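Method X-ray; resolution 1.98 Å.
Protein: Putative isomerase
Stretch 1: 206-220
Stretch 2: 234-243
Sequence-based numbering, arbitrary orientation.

Stretch 1 (206-220) DSVRAGIALEELDLE
Stretch 2, residues 234-243: QVKAKVRIPL

This is a mainly apolar contact between two segments that each begin as helix and continue into loop, fastened by one hydrogen bond from a backbone amide to a glutamate carboxylate. It buries 559 Å², both sides summed.

Stretch 1 enters as helix at Asp-206 and is still helical at Leu-214, with amide-to-carbonyl bonds such as Gly-211 N to Ser-207 O at 2.8 Å. Asp-218 then takes a positive phi (44/61), and Leu-219 is extended (-72/149). Stretch 2 enters as helix at Gln-234. Val-239 N still bonds to Val-235 O at 2.8 Å, but from Val-239 (-91/126) the chain opens, and Ile-241 is extended (-141/139). The two chains run in the same direction. CA atoms pair at Val-208 with Val-235 (5.8 Å), Gly-211 with Val-239 (5.6 Å), Glu-215 with Ile-241 (6.2 Å) and Glu-220 with Pro-242 (6.8 Å).

The closest of these pairings falls at Gly-211. Its CA lies 3.8 Å from Val-239 CG1. A CB here would point toward stretch 2 and sit 2.6 Å from Val-239 CG2, a clash, so the absence of a side chain makes room for the valine. Val-239 is buried, with chi1 t, and its CG2 also lies 3.9 Å from Val-208 O. One turn earlier, Ser-207 CB meets Val-235 CG2 at 3.7 Å. The serine is small and buried, and its hydroxyl is satisfied elsewhere in the structure. Val-208, chi1 t, places CG1 4.1 Å from Lys-238 CB. The lysine's CB points toward stretch 1, but the end of its side chain leads away.

Ile-241 has the largest covered area, 86 Å². Its CB points toward stretch 1, and its m, t rotamer carries CD1 to 3.3 Å from Gly-211 O and 3.9 Å from Leu-214 CB. Its CG2 lies 4.3 Å from Leu-219 CB. The branched chain thus reaches both the helix and the segment after it. Leu-214 and Leu-219 are both m, t and buried.

Glu-215 supplies the polar link. Its CB points sideways, but chi angles of -56°, -174° and -38° bring the carboxylate nearer. OE2 accepts from Arg-240 N at 2.7 Å, with an N-H...O angle of 161°. The arginine contributes its main chain to this bond, while its side-chain end leads away. The O of water 1 lies 2.8 Å from Arg-240 O and, more weakly, 3.5 Å from Glu-215 O, so it touches both stretches.

Pro-242, C-gamma exo, closes the contact with CB 3.4 Å from Glu-220 O.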

# COMPACT_ATOMS: atom_id res chain seq x y z
N ASP A 206 -2.57 -0.77 -27.39
CA ASP A 206 -1.26 -0.19 -27.10
C ASP A 206 -0.56 -0.97 -25.99
O ASP A 206 0.67 -1.01 -25.95
CB ASP A 206 -1.37 1.28 -26.70
CG ASP A 206 -1.64 2.19 -27.89
OD1 ASP A 206 -1.02 1.99 -28.95
OD2 ASP A 206 -2.47 3.12 -27.76
N SER A 207 -1.34 -1.59 -25.11
CA SER A 207 -0.76 -2.38 -24.02
C SER A 207 -0.13 -3.65 -24.58
O SER A 207 0.91 -4.11 -24.09
CB SER A 207 -1.83 -2.75 -22.98
OG SER A 207 -2.26 -1.60 -22.27
N VAL A 208 -0.75 -4.23 -25.60
CA VAL A 208 -0.25 -5.44 -26.24
C VAL A 208 1.04 -5.12 -27.00
O VAL A 208 2.04 -5.84 -26.86
CB VAL A 208 -1.29 -6.02 -27.23
CG1 VAL A 208 -0.73 -7.22 -27.96
CG2 VAL A 208 -2.54 -6.42 -26.46
N ARG A 209 1.02 -4.05 -27.79
CA ARG A 209 2.20 -3.65 -28.57
C ARG A 209 3.37 -3.33 -27.64
O ARG A 209 4.48 -3.82 -27.84
CB ARG A 209 1.87 -2.43 -29.44
CG ARG A 209 0.96 -2.72 -30.63
CD ARG A 209 0.70 -1.44 -31.45
NE ARG A 209 1.93 -0.92 -32.05
CZ ARG A 209 2.05 0.27 -32.63
NH1 ARG A 209 1.02 1.10 -32.69
NH2 ARG A 209 3.22 0.63 -33.14
N ALA A 210 3.13 -2.52 -26.62
CA ALA A 210 4.19 -2.16 -25.68
C ALA A 210 4.65 -3.38 -24.88
O ALA A 210 5.84 -3.58 -24.70
CB ALA A 210 3.71 -1.06 -24.74
N GLY A 211 3.69 -4.18 -24.41
CA GLY A 211 4.00 -5.36 -23.64
C GLY A 211 4.93 -6.29 -24.39
O GLY A 211 5.91 -6.81 -23.85
N ILE A 212 4.61 -6.51 -25.66
CA ILE A 212 5.43 -7.37 -26.50
C ILE A 212 6.86 -6.81 -26.57
O ILE A 212 7.83 -7.56 -26.46
CB ILE A 212 4.83 -7.47 -27.91
CG1 ILE A 212 3.50 -8.23 -27.85
CG2 ILE A 212 5.81 -8.17 -28.85
CD1 ILE A 212 2.78 -8.31 -29.18
N ALA A 213 6.97 -5.50 -26.73
CA ALA A 213 8.28 -4.85 -26.81
C ALA A 213 9.05 -4.92 -25.49
O ALA A 213 10.28 -4.89 -25.48
CB ALA A 213 8.11 -3.40 -27.22
N LEU A 214 8.33 -5.03 -24.37
CA LEU A 214 8.96 -5.09 -23.06
C LEU A 214 9.37 -6.49 -22.60
O LEU A 214 10.12 -6.63 -21.63
CB LEU A 214 8.02 -4.47 -22.01
CG LEU A 214 7.71 -2.98 -22.18
CD1 LEU A 214 6.60 -2.59 -21.21
CD2 LEU A 214 8.97 -2.16 -21.93
N GLU A 215 8.88 -7.52 -23.28
CA GLU A 215 9.20 -8.89 -22.91
C GLU A 215 10.70 -9.15 -22.84
O GLU A 215 11.15 -9.96 -22.03
CB GLU A 215 8.58 -9.88 -23.90
CG GLU A 215 7.07 -9.75 -24.06
CD GLU A 215 6.47 -10.84 -24.93
OE1 GLU A 215 7.10 -11.23 -25.93
OE2 GLU A 215 5.35 -11.29 -24.62
N GLU A 216 11.48 -8.49 -23.69
CA GLU A 216 12.93 -8.71 -23.68
C GLU A 216 13.65 -8.11 -22.47
O GLU A 216 14.85 -8.34 -22.28
CB GLU A 216 13.55 -8.18 -24.98
CG GLU A 216 13.37 -6.69 -25.18
CD GLU A 216 14.05 -6.17 -26.44
OE1 GLU A 216 14.02 -4.94 -26.66
OE2 GLU A 216 14.60 -6.99 -27.21
N LEU A 217 12.93 -7.36 -21.64
CA LEU A 217 13.51 -6.73 -20.46
C LEU A 217 13.27 -7.54 -19.17
O LEU A 217 13.77 -7.18 -18.10
CB LEU A 217 12.93 -5.31 -20.30
CG LEU A 217 13.02 -4.41 -21.54
CD1 LEU A 217 12.40 -3.06 -21.25
CD2 LEU A 217 14.48 -4.25 -21.95
N ASP A 218 12.52 -8.63 -19.29
CA ASP A 218 12.20 -9.50 -18.16
C ASP A 218 11.80 -8.74 -16.89
O ASP A 218 12.44 -8.86 -15.84
CB ASP A 218 13.37 -10.44 -17.87
CG ASP A 218 13.04 -11.48 -16.82
OD1 ASP A 218 11.90 -12.01 -16.83
OD2 ASP A 218 13.92 -11.79 -15.99
N LEU A 219 10.73 -7.97 -16.98
CA LEU A 219 10.24 -7.19 -15.85
C LEU A 219 9.59 -8.10 -14.82
O LEU A 219 9.01 -9.13 -15.16
CB LEU A 219 9.19 -6.18 -16.33
CG LEU A 219 9.54 -5.29 -17.53
CD1 LEU A 219 8.30 -4.50 -17.95
CD2 LEU A 219 10.68 -4.36 -17.15
N GLU A 220 9.67 -7.71 -13.55
CA GLU A 220 9.04 -8.50 -12.50
C GLU A 220 7.55 -8.56 -12.84
O GLU A 220 6.92 -9.61 -12.74
CB GLU A 220 9.26 -7.87 -11.13
CG GLU A 220 8.55 -8.60 -10.02
CD GLU A 220 8.98 -8.13 -8.64
OE1 GLU A 220 9.49 -6.99 -8.55
OE2 GLU A 220 8.79 -8.88 -7.67
N GLN A 234 -7.29 -9.57 -21.68
CA GLN A 234 -6.82 -9.54 -23.06
C GLN A 234 -5.31 -9.35 -23.13
O GLN A 234 -4.63 -9.97 -23.94
CB GLN A 234 -7.52 -8.42 -23.84
CG GLN A 234 -9.01 -8.66 -24.11
CD GLN A 234 -9.27 -9.88 -24.98
OE1 GLN A 234 -8.51 -10.16 -25.92
NE2 GLN A 234 -10.35 -10.58 -24.70
N VAL A 235 -4.77 -8.48 -22.27
CA VAL A 235 -3.33 -8.26 -22.27
C VAL A 235 -2.61 -9.54 -21.86
O VAL A 235 -1.64 -9.94 -22.49
CB VAL A 235 -2.93 -7.12 -21.32
CG1 VAL A 235 -1.41 -6.98 -21.30
CG2 VAL A 235 -3.57 -5.82 -21.76
N LYS A 236 -3.11 -10.19 -20.81
CA LYS A 236 -2.54 -11.43 -20.29
C LYS A 236 -2.52 -12.54 -21.34
O LYS A 236 -1.60 -13.35 -21.39
CB LYS A 236 -3.33 -11.89 -19.06
CG LYS A 236 -2.81 -13.16 -18.38
CD LYS A 236 -3.06 -13.09 -16.87
CE LYS A 236 -3.58 -14.40 -16.29
NZ LYS A 236 -2.63 -15.54 -16.40
N ALA A 237 -3.54 -12.57 -22.19
CA ALA A 237 -3.62 -13.60 -23.21
C ALA A 237 -2.52 -13.48 -24.27
O ALA A 237 -2.12 -14.48 -24.87
CB ALA A 237 -4.98 -13.55 -23.88
N LYS A 238 -2.01 -12.28 -24.48
CA LYS A 238 -0.99 -12.06 -25.51
C LYS A 238 0.43 -11.74 -25.03
O LYS A 238 1.40 -12.16 -25.66
CB LYS A 238 -1.45 -10.94 -26.45
CG LYS A 238 -2.49 -11.36 -27.48
CD LYS A 238 -1.81 -12.11 -28.62
CE LYS A 238 -2.81 -12.71 -29.60
NZ LYS A 238 -3.46 -11.70 -30.47
N VAL A 239 0.54 -10.98 -23.95
CA VAL A 239 1.82 -10.54 -23.41
C VAL A 239 2.43 -11.49 -22.38
O VAL A 239 1.80 -11.82 -21.38
CB VAL A 239 1.68 -9.14 -22.79
CG1 VAL A 239 3.00 -8.70 -22.16
CG2 VAL A 239 1.26 -8.14 -23.86
N ARG A 240 3.68 -11.90 -22.63
CA ARG A 240 4.39 -12.81 -21.75
C ARG A 240 5.17 -12.12 -20.63
O ARG A 240 6.39 -12.24 -20.54
CB ARG A 240 5.36 -13.69 -22.54
CG ARG A 240 4.74 -14.43 -23.71
CD ARG A 240 5.84 -15.23 -24.42
NE ARG A 240 5.88 -16.60 -23.94
CZ ARG A 240 6.90 -17.43 -24.11
NH1 ARG A 240 8.00 -17.04 -24.74
NH2 ARG A 240 6.80 -18.67 -23.67
N ILE A 241 4.44 -11.39 -19.80
CA ILE A 241 5.02 -10.68 -18.66
C ILE A 241 4.01 -10.84 -17.53
O ILE A 241 2.81 -10.75 -17.76
CB ILE A 241 5.17 -9.17 -18.94
CG1 ILE A 241 5.98 -8.94 -20.22
CG2 ILE A 241 5.86 -8.50 -17.77
CD1 ILE A 241 6.04 -7.48 -20.63
N PRO A 242 4.47 -11.09 -16.30
CA PRO A 242 3.47 -11.22 -15.23
C PRO A 242 2.65 -9.92 -15.14
O PRO A 242 3.21 -8.83 -15.15
CB PRO A 242 4.32 -11.47 -13.99
CG PRO A 242 5.50 -12.21 -14.54
CD PRO A 242 5.82 -11.42 -15.80
N LEU A 243 1.33 -10.06 -15.06
CA LEU A 243 0.43 -8.91 -14.98
C LEU A 243 -0.04 -8.67 -13.54
O LEU A 243 -0.51 -9.59 -12.87
CB LEU A 243 -0.77 -9.15 -15.90
CG LEU A 243 -1.53 -7.94 -16.43
CD1 LEU A 243 -0.63 -7.11 -17.34
CD2 LEU A 243 -2.76 -8.42 -17.19
O HOH W 1 8.83 -11.06 -19.66